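Periplasmic binding protein/LacI transcriptional regulator (Shewanella sp. ANA-3, PDB 5OCP) binds alpha- and beta-L-arabinofuranose in the periplasm and probably delivers the sugar to its ABC transporter. Local coordinates at residues F229-E242 against D274-R288. Residues are numbered along the deposited sequence; the frame is centred on the assembly and turned at random.
Sequences FKAMADGDVNATVE and DVFTQETAAAEYEKR. With GOL (glycerol), chain G.
Arg288 lies flat on the ring of Phe229, their planes only 9° apart. From CB the chain sets CG anti to the carbonyl carbon (chi1 -57°) and runs extended to NE, which brings CD over the middle of the Phe229 ring, 3.6 Å from the ring centroid. NE comes next, 3.5 Å from Phe229 CZ, while in the guanidinium plane it donates to Glu284 OE1, which NH2 also grips. At the tip, NH1 donates to Glu242 OE1 at 3.0 Å, meeting that oxygen from above the carboxylate plane, and NH2 reaches Glu242 OE2 in a weak bond. Arginine suits this place because its flat cation can stack by a face and bond by its edge. Shortened to an alanine here, the side chain would probably uncover this face of Phe229 and break the network, Glu242 losing its cation and Glu284 keeping just Lys287. Phe229 in turn directs its edge toward the face of Phe276, centroids 5.5 Å apart. Further along helix 229-234, Lys230 CB rides over the Tyr285 ring, and the small Ala281 lets the helices come close, its CB 3.5 Å from Met232 CB. At the turn, Gly235 takes the positive phi of a Schellman motif, where a CB would jam against the preceding carbonyl O, and Gln278 NE2 donates to Val237 O at 2.9 Å. Strand 275-277 pairs antiparallel with 239-242: Phe276 N donates to Thr240 O (2.8 Å), and Thr240 N returns a bond to Phe276 O. Thr277 then N-caps helix 278-296, its OG1 accepting from Glu279 N. Thr240 OG1 is hydrogen-bonded to Asp196 OD1, and the side chain of Thr240 lies about 9 Å from the bound arabinofuranose. An antiparallel edge strand leading into a C-terminal helix thus completes the mixed sheet of one lobe, within the two-lobed alpha/beta fold of sugar-binding periplasmic proteins.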
ATOM      1  N   PHE A 229       5.093  -8.873 -10.822  1.00 14.24           N
ATOM      2  CA  PHE A 229       4.729  -9.158 -12.178  1.00 14.91           C
ATOM      3  C   PHE A 229       5.780 -10.147 -12.758  1.00 15.35           C
ATOM      4  O   PHE A 229       5.387 -11.098 -13.431  1.00 16.83           O
ATOM      5  CB  PHE A 229       4.700  -7.905 -13.054  1.00 14.80           C
ATOM      6  CG  PHE A 229       3.377  -7.203 -12.972  1.00 15.39           C
ATOM      7  CD1 PHE A 229       2.313  -7.569 -13.815  1.00 16.17           C
ATOM      8  CD2 PHE A 229       3.204  -6.147 -12.081  1.00 15.87           C
ATOM      9  CE1 PHE A 229       1.079  -6.988 -13.717  1.00 16.76           C
ATOM     10  CE2 PHE A 229       1.965  -5.525 -12.006  1.00 14.26           C
ATOM     11  CZ  PHE A 229       0.892  -5.960 -12.764  1.00 15.90           C
ATOM     12  N   LYS A 230       7.015  -9.930 -12.389  1.00 18.64           N
ATOM     13  CA  LYS A 230       8.085 -10.896 -12.791  1.00 20.57           C
ATOM     14  C   LYS A 230       7.833 -12.328 -12.235  1.00 18.53           C
ATOM     15  O   LYS A 230       7.779 -13.310 -12.987  1.00 17.57           O
ATOM     16  CB  LYS A 230       9.432 -10.431 -12.395  1.00 22.95           C
ATOM     17  CG  LYS A 230      10.525 -11.420 -12.830  1.00 30.79           C
ATOM     18  CD  LYS A 230      11.923 -10.801 -12.802  1.00 37.31           C
ATOM     19  CE  LYS A 230      12.986 -11.811 -13.273  1.00 43.12           C
ATOM     20  NZ  LYS A 230      12.605 -12.452 -14.577  1.00 46.82           N
ATOM     21  N   ALA A 231       7.553 -12.397 -10.941  1.00 16.88           N
ATOM     22  CA  ALA A 231       7.120 -13.618 -10.296  1.00 15.80           C
ATOM     23  C   ALA A 231       5.888 -14.283 -10.911  1.00 16.48           C
ATOM     24  O   ALA A 231       5.786 -15.531 -10.992  1.00 16.31           O
ATOM     25  CB  ALA A 231       6.927 -13.333  -8.795  1.00 14.66           C
ATOM     26  N   MET A 232       4.893 -13.500 -11.331  1.00 13.77           N
ATOM     27  CA  MET A 232       3.732 -13.999 -12.012  1.00 14.79           C
ATOM     28  C   MET A 232       4.142 -14.564 -13.410  1.00 14.89           C
ATOM     29  O   MET A 232       3.685 -15.637 -13.731  1.00 16.96           O
ATOM     30  CB  MET A 232       2.655 -12.930 -12.242  1.00 16.32           C
ATOM     31  CG  MET A 232       1.858 -12.646 -11.035  1.00 17.87           C
ATOM     32  SD  MET A 232       0.282 -11.765 -11.243  1.00 15.06           S
ATOM     33  CE  MET A 232       0.771 -10.248 -11.933  1.00 17.20           C
ATOM     34  N   ALA A 233       5.020 -13.859 -14.101  1.00 16.47           N
ATOM     35  CA  ALA A 233       5.535 -14.242 -15.444  1.00 18.27           C
ATOM     36  C   ALA A 233       6.287 -15.566 -15.310  1.00 20.55           C
ATOM     37  O   ALA A 233       6.237 -16.408 -16.228  1.00 21.85           O
ATOM     38  CB  ALA A 233       6.449 -13.136 -15.996  1.00 20.65           C
ATOM     39  N   ASP A 234       6.937 -15.752 -14.178  1.00 18.67           N
ATOM     40  CA  ASP A 234       7.659 -16.996 -13.865  1.00 21.77           C
ATOM     41  C   ASP A 234       6.854 -18.119 -13.303  1.00 21.80           C
ATOM     42  O   ASP A 234       7.377 -19.257 -13.215  1.00 23.63           O
ATOM     43  CB  ASP A 234       8.893 -16.695 -13.004  1.00 20.95           C
ATOM     44  CG  ASP A 234       9.892 -15.807 -13.751  1.00 26.26           C
ATOM     45  OD1 ASP A 234       9.759 -15.639 -15.021  1.00 30.88           O
ATOM     46  OD2 ASP A 234      10.783 -15.220 -13.072  1.00 30.47           O
ATOM     47  N   GLY A 235       5.607 -17.894 -12.934  1.00 19.23           N
ATOM     48  CA  GLY A 235       4.750 -18.930 -12.381  1.00 18.81           C
ATOM     49  C   GLY A 235       4.742 -19.112 -10.839  1.00 17.41           C
ATOM     50  O   GLY A 235       4.010 -19.962 -10.358  1.00 20.14           O
ATOM     51  N   ASP A 236       5.430 -18.260 -10.099  1.00 17.10           N
ATOM     52  CA  ASP A 236       5.602 -18.410  -8.629  1.00 16.06           C
ATOM     53  C   ASP A 236       4.519 -17.769  -7.773  1.00 15.10           C
ATOM     54  O   ASP A 236       4.362 -18.089  -6.583  1.00 14.82           O
ATOM     55  CB  ASP A 236       6.951 -17.842  -8.210  1.00 18.25           C
ATOM     56  CG  ASP A 236       8.159 -18.760  -8.617  1.00 23.51           C
ATOM     57  OD1 ASP A 236       7.911 -19.967  -8.832  1.00 25.77           O
ATOM     58  OD2 ASP A 236       9.282 -18.240  -8.620  1.00 28.43           O
ATOM     59  N   VAL A 237       3.769 -16.834  -8.362  1.00 13.26           N
ATOM     60  CA  VAL A 237       2.590 -16.214  -7.679  1.00 12.55           C
ATOM     61  C   VAL A 237       1.453 -16.035  -8.685  1.00 12.71           C
ATOM     62  O   VAL A 237       1.669 -16.211  -9.881  1.00 13.86           O
ATOM     63  CB  VAL A 237       2.979 -14.852  -7.097  1.00 11.50           C
ATOM     64  CG1 VAL A 237       4.072 -14.991  -6.065  1.00 12.19           C
ATOM     65  CG2 VAL A 237       3.335 -13.860  -8.175  1.00 12.99           C
ATOM     66  N   ASN A 238       0.250 -15.752  -8.208  1.00 10.85           N
ATOM     67  CA  ASN A 238      -0.908 -15.861  -9.088  1.00 10.97           C
ATOM     68  C   ASN A 238      -1.572 -14.573  -9.479  1.00 13.16           C
ATOM     69  O   ASN A 238      -1.904 -14.428 -10.638  1.00 14.39           O
ATOM     70  CB  ASN A 238      -1.892 -16.763  -8.509  1.00 11.40           C
ATOM     71  CG  ASN A 238      -1.308 -18.161  -8.319  1.00 12.51           C
ATOM     72  OD1 ASN A 238      -0.714 -18.457  -7.279  1.00 12.94           O
ATOM     73  ND2 ASN A 238      -1.391 -18.999  -9.377  1.00 12.64           N
ATOM     74  N   ALA A 239      -1.800 -13.686  -8.509  1.00 11.92           N
ATOM     75  CA  ALA A 239      -2.687 -12.473  -8.746  1.00 11.25           C
ATOM     76  C   ALA A 239      -2.339 -11.366  -7.809  1.00 10.53           C
ATOM     77  O   ALA A 239      -1.908 -11.604  -6.672  1.00  9.94           O
ATOM     78  CB  ALA A 239      -4.175 -12.778  -8.660  1.00 11.87           C
ATOM     79  N   THR A 240      -2.450 -10.114  -8.285  1.00 10.15           N
ATOM     80  CA  THR A 240      -2.313  -8.956  -7.435  1.00 10.57           C
ATOM     81  C   THR A 240      -3.207  -7.854  -7.933  1.00 12.36           C
ATOM     82  O   THR A 240      -3.613  -7.857  -9.089  1.00 15.39           O
ATOM     83  CB  THR A 240      -0.852  -8.498  -7.353  1.00 13.74           C
ATOM     84  OG1 THR A 240      -0.682  -7.465  -6.393  1.00 13.40           O
ATOM     85  CG2 THR A 240      -0.359  -7.962  -8.705  1.00 12.91           C
ATOM     86  N   VAL A 241      -3.559  -6.931  -7.063  1.00 10.82           N
ATOM     87  CA  VAL A 241      -4.279  -5.724  -7.460  1.00 11.78           C
ATOM     88  C   VAL A 241      -3.298  -4.616  -7.543  1.00 10.52           C
ATOM     89  O   VAL A 241      -2.458  -4.339  -6.648  1.00 11.55           O
ATOM     90  CB  VAL A 241      -5.383  -5.373  -6.426  1.00 13.16           C
ATOM     91  CG1 VAL A 241      -6.052  -4.042  -6.780  1.00 12.77           C
ATOM     92  CG2 VAL A 241      -6.326  -6.544  -6.252  1.00 15.53           C
ATOM     93  N   GLU A 242      -3.319  -3.875  -8.635  1.00 10.97           N
ATOM     94  CA  GLU A 242      -2.395  -2.780  -8.818  1.00 10.92           C
ATOM     95  C   GLU A 242      -2.719  -1.615  -7.930  1.00 12.00           C
ATOM     96  O   GLU A 242      -3.875  -1.255  -7.824  1.00 13.31           O
ATOM     97  CB  GLU A 242      -2.478  -2.311 -10.296  1.00 13.30           C
ATOM     98  CG  GLU A 242      -1.529  -1.219 -10.633  1.00 16.52           C
ATOM     99  CD  GLU A 242      -1.478  -0.837 -12.123  1.00 20.21           C
ATOM    100  OE1 GLU A 242      -0.478  -0.274 -12.474  1.00 19.65           O
ATOM    101  OE2 GLU A 242      -2.369  -1.109 -12.941  1.00 23.22           O
ATOM    102  N   ASP A 274      -6.905  -2.557 -10.854  1.00 15.72           N
ATOM    103  CA  ASP A 274      -7.443  -3.821 -11.388  1.00 15.16           C
ATOM    104  C   ASP A 274      -6.602  -5.024 -10.903  1.00 13.35           C
ATOM    105  O   ASP A 274      -5.494  -4.861 -10.435  1.00 12.85           O
ATOM    106  CB  ASP A 274      -7.440  -3.847 -12.910  1.00 18.32           C
ATOM    107  CG  ASP A 274      -8.529  -2.992 -13.533  1.00 29.85           C
ATOM    108  OD1 ASP A 274      -9.481  -2.560 -12.814  1.00 33.02           O
ATOM    109  OD2 ASP A 274      -8.370  -2.718 -14.763  1.00 35.16           O
ATOM    110  N   VAL A 275      -7.228  -6.213 -10.982  1.00 14.08           N
ATOM    111  CA  VAL A 275      -6.556  -7.497 -10.717  1.00 13.58           C
ATOM    112  C   VAL A 275      -5.730  -7.915 -11.959  1.00 12.70           C
ATOM    113  O   VAL A 275      -6.287  -7.976 -13.083  1.00 14.07           O
ATOM    114  CB  VAL A 275      -7.598  -8.570 -10.453  1.00 14.17           C
ATOM    115  CG1 VAL A 275      -6.915  -9.856 -10.189  1.00 15.22           C
ATOM    116  CG2 VAL A 275      -8.432  -8.260  -9.247  1.00 16.09           C
ATOM    117  N   PHE A 276      -4.449  -8.208 -11.721  1.00 12.41           N
ATOM    118  CA  PHE A 276      -3.551  -8.714 -12.736  1.00 11.96           C
ATOM    119  C   PHE A 276      -3.171 -10.117 -12.336  1.00 14.06           C
ATOM    120  O   PHE A 276      -3.024 -10.415 -11.118  1.00 12.42           O
ATOM    121  CB  PHE A 276      -2.370  -7.853 -12.866  1.00 12.91           C
ATOM    122  CG  PHE A 276      -2.673  -6.507 -13.505  1.00 13.96           C
ATOM    123  CD1 PHE A 276      -3.205  -5.476 -12.776  1.00 13.89           C
ATOM    124  CD2 PHE A 276      -2.554  -6.336 -14.821  1.00 16.39           C
ATOM    125  CE1 PHE A 276      -3.512  -4.252 -13.361  1.00 15.32           C
ATOM    126  CE2 PHE A 276      -2.849  -5.100 -15.446  1.00 16.96           C
ATOM    127  CZ  PHE A 276      -3.349  -4.087 -14.701  1.00 15.54           C
ATOM    128  N   THR A 277      -3.034 -10.992 -13.338  1.00 13.52           N
ATOM    129  CA  THR A 277      -2.731 -12.407 -13.040  1.00 13.33           C
ATOM    130  C   THR A 277      -1.640 -12.910 -14.008  1.00 13.12           C
ATOM    131  O   THR A 277      -1.115 -12.178 -14.836  1.00 13.28           O
ATOM    132  CB  THR A 277      -3.975 -13.260 -13.233  1.00 16.24           C
ATOM    133  OG1 THR A 277      -4.222 -13.462 -14.650  1.00 14.53           O
ATOM    134  CG2 THR A 277      -5.246 -12.674 -12.505  1.00 15.85           C
ATOM    135  N   GLN A 278      -1.348 -14.187 -13.915  1.00 12.51           N
ATOM    136  CA  GLN A 278      -0.352 -14.818 -14.822  1.00 12.51           C
ATOM    137  C   GLN A 278      -0.749 -14.666 -16.284  1.00 12.35           C
ATOM    138  O   GLN A 278       0.157 -14.641 -17.107  1.00 13.14           O
ATOM    139  CB  GLN A 278      -0.229 -16.339 -14.482  1.00 14.43           C
ATOM    140  CG  GLN A 278       0.446 -16.622 -13.112  1.00 15.67           C
ATOM    141  CD  GLN A 278       0.596 -18.104 -12.804  1.00 17.08           C
ATOM    142  OE1 GLN A 278       0.239 -18.945 -13.615  1.00 22.86           O
ATOM    143  NE2 GLN A 278       1.140 -18.427 -11.677  1.00 16.16           N
ATOM    144  N   GLU A 279      -2.032 -14.552 -16.547  1.00 13.55           N
ATOM    145  CA  GLU A 279      -2.591 -14.489 -17.947  1.00 15.36           C
ATOM    146  C   GLU A 279      -1.976 -13.357 -18.739  1.00 16.57           C
ATOM    147  O   GLU A 279      -1.615 -13.546 -19.919  1.00 17.42           O
ATOM    148  CB  GLU A 279      -4.106 -14.404 -17.955  1.00 20.28           C
ATOM    149  CG  GLU A 279      -4.712 -15.619 -17.212  1.00 23.76           C
ATOM    150  CD  GLU A 279      -6.127 -15.985 -17.614  1.00 31.26           C
ATOM    151  OE1 GLU A 279      -6.612 -17.049 -17.100  1.00 34.61           O
ATOM    152  OE2 GLU A 279      -6.707 -15.213 -18.423  1.00 28.95           O
ATOM    153  N   THR A 280      -1.721 -12.213 -18.110  1.00 15.66           N
ATOM    154  CA  THR A 280      -1.110 -11.134 -18.817  1.00 14.63           C
ATOM    155  C   THR A 280       0.219 -10.788 -18.294  1.00 14.33           C
ATOM    156  O   THR A 280       0.830  -9.787 -18.735  1.00 15.08           O
ATOM    157  CB  THR A 280      -1.989  -9.872 -18.852  1.00 18.99           C
ATOM    158  OG1 THR A 280      -2.192  -9.467 -17.498  1.00 19.70           O
ATOM    159  CG2 THR A 280      -3.266 -10.090 -19.602  1.00 20.45           C
ATOM    160  N   ALA A 281       0.808 -11.629 -17.450  1.00 14.34           N
ATOM    161  CA  ALA A 281       2.057 -11.218 -16.820  1.00 15.00           C
ATOM    162  C   ALA A 281       3.265 -11.019 -17.754  1.00 16.40           C
ATOM    163  O   ALA A 281       4.082 -10.120 -17.498  1.00 16.77           O
ATOM    164  CB  ALA A 281       2.436 -12.148 -15.687  1.00 15.67           C
ATOM    165  N   ALA A 282       3.447 -11.904 -18.757  1.00 15.66           N
ATOM    166  CA  ALA A 282       4.538 -11.715 -19.682  1.00 17.74           C
ATOM    167  C   ALA A 282       4.439 -10.353 -20.392  1.00 17.59           C
ATOM    168  O   ALA A 282       5.444  -9.600 -20.442  1.00 18.92           O
ATOM    169  CB  ALA A 282       4.655 -12.895 -20.648  1.00 18.83           C
ATOM    170  N   ALA A 283       3.256 -10.017 -20.875  1.00 13.97           N
ATOM    171  CA  ALA A 283       2.997  -8.779 -21.594  1.00 16.86           C
ATOM    172  C   ALA A 283       3.156  -7.558 -20.671  1.00 17.99           C
ATOM    173  O   ALA A 283       3.756  -6.565 -21.003  1.00 18.35           O
ATOM    174  CB  ALA A 283       1.617  -8.833 -22.198  1.00 17.66           C
ATOM    175  N   GLU A 284       2.661  -7.697 -19.449  1.00 17.78           N
ATOM    176  CA  GLU A 284       2.674  -6.569 -18.522  1.00 19.91           C
ATOM    177  C   GLU A 284       4.043  -6.336 -17.945  1.00 19.29           C
ATOM    178  O   GLU A 284       4.442  -5.180 -17.789  1.00 23.66           O
ATOM    179  CB  GLU A 284       1.657  -6.743 -17.410  1.00 19.21           C
ATOM    180  CG  GLU A 284       0.185  -6.573 -17.776  1.00 20.51           C
ATOM    181  CD  GLU A 284      -0.220  -5.162 -18.073  1.00 23.28           C
ATOM    182  OE1 GLU A 284       0.351  -4.237 -17.434  1.00 25.38           O
ATOM    183  OE2 GLU A 284      -1.105  -5.024 -18.961  1.00 23.51           O
ATOM    184  N   TYR A 285       4.795  -7.387 -17.641  1.00 20.75           N
ATOM    185  CA  TYR A 285       6.147  -7.235 -17.073  1.00 23.42           C
ATOM    186  C   TYR A 285       7.031  -6.474 -18.045  1.00 28.37           C
ATOM    187  O   TYR A 285       7.738  -5.572 -17.626  1.00 27.07           O
ATOM    188  CB  TYR A 285       6.781  -8.542 -16.640  1.00 22.53           C
ATOM    189  CG  TYR A 285       8.147  -8.328 -16.066  1.00 23.67           C
ATOM    190  CD1 TYR A 285       8.311  -7.619 -14.872  1.00 20.50           C
ATOM    191  CD2 TYR A 285       9.279  -8.804 -16.724  1.00 26.25           C
ATOM    192  CE1 TYR A 285       9.538  -7.363 -14.362  1.00 24.58           C
ATOM    193  CE2 TYR A 285      10.539  -8.576 -16.193  1.00 30.61           C
ATOM    194  CZ  TYR A 285      10.668  -7.858 -15.021  1.00 32.25           C
ATOM    195  OH  TYR A 285      11.921  -7.618 -14.476  1.00 31.70           O
ATOM    196  N   GLU A 286       6.833  -6.733 -19.334  1.00 31.70           N
ATOM    197  CA  GLU A 286       7.547  -6.025 -20.383  1.00 35.46           C
ATOM    198  C   GLU A 286       7.305  -4.523 -20.211  1.00 35.45           C
ATOM    199  O   GLU A 286       8.257  -3.765 -20.030  1.00 37.53           O
ATOM    200  CB  GLU A 286       7.073  -6.484 -21.763  1.00 38.50           C
ATOM    201  CG  GLU A 286       7.814  -7.697 -22.301  1.00 44.04           C
ATOM    202  CD  GLU A 286       9.275  -7.713 -21.897  1.00 53.11           C
ATOM    203  OE1 GLU A 286       9.662  -8.593 -21.099  1.00 56.84           O
ATOM    204  OE2 GLU A 286      10.037  -6.849 -22.378  1.00 51.43           O
ATOM    205  N   LYS A 287       6.044  -4.084 -20.265  1.00 34.37           N
ATOM    206  CA  LYS A 287       5.777  -2.649 -20.077  1.00 34.18           C
ATOM    207  C   LYS A 287       6.404  -2.136 -18.778  1.00 36.82           C
ATOM    208  O   LYS A 287       7.208  -1.206 -18.777  1.00 40.89           O
ATOM    209  CB  LYS A 287       4.300  -2.386 -20.153  1.00 34.15           C
ATOM    210  CG  LYS A 287       3.805  -2.813 -21.531  1.00 36.48           C
ATOM    211  CD  LYS A 287       2.384  -2.504 -21.793  1.00 37.51           C
ATOM    212  CE  LYS A 287       1.492  -3.244 -20.864  1.00 34.80           C
ATOM    213  NZ  LYS A 287       0.101  -3.259 -21.375  1.00 34.56           N
ATOM    214  N   ARG A 288       6.159  -2.846 -17.690  1.00 29.67           N
ATOM    215  CA  ARG A 288       6.591  -2.371 -16.369  1.00 28.97           C
ATOM    216  C   ARG A 288       8.096  -2.399 -16.036  1.00 33.12           C
ATOM    217  O   ARG A 288       8.499  -1.596 -15.204  1.00 28.91           O
ATOM    218  CB  ARG A 288       5.763  -3.048 -15.251  1.00 24.09           C
ATOM    219  CG  ARG A 288       4.274  -2.780 -15.453  1.00 23.54           C
ATOM    220  CD  ARG A 288       3.368  -3.833 -14.848  1.00 19.23           C
ATOM    221  NE  ARG A 288       1.954  -3.589 -15.134  1.00 20.32           N
ATOM    222  CZ  ARG A 288       1.180  -2.746 -14.437  1.00 18.76           C
ATOM    223  NH1 ARG A 288       1.674  -2.155 -13.359  1.00 19.41           N
ATOM    224  NH2 ARG A 288      -0.067  -2.570 -14.802  1.00 18.45           N
TER
HETATM  225  C1  GOL G 405       9.126 -11.506 -19.568  1.00 50.64           C
HETATM  226  O1  GOL G 405       7.866 -10.830 -19.850  1.00 38.74           O
HETATM  227  C2  GOL G 405       9.006 -12.730 -18.640  1.00 48.00           C
HETATM  228  O2  GOL G 405       8.237 -13.699 -19.396  1.00 37.66           O
HETATM  229  C3  GOL G 405      10.381 -13.260 -18.174  1.00 48.89           C
HETATM  230  O3  GOL G 405      10.501 -13.442 -16.746  1.00 43.27           O
HETATM  231  O   HOH W   1       2.221 -21.544 -11.511  1.00 44.45           O
HETATM  232  O   HOH W   2      -5.008  -1.133 -12.519  1.00 20.08           O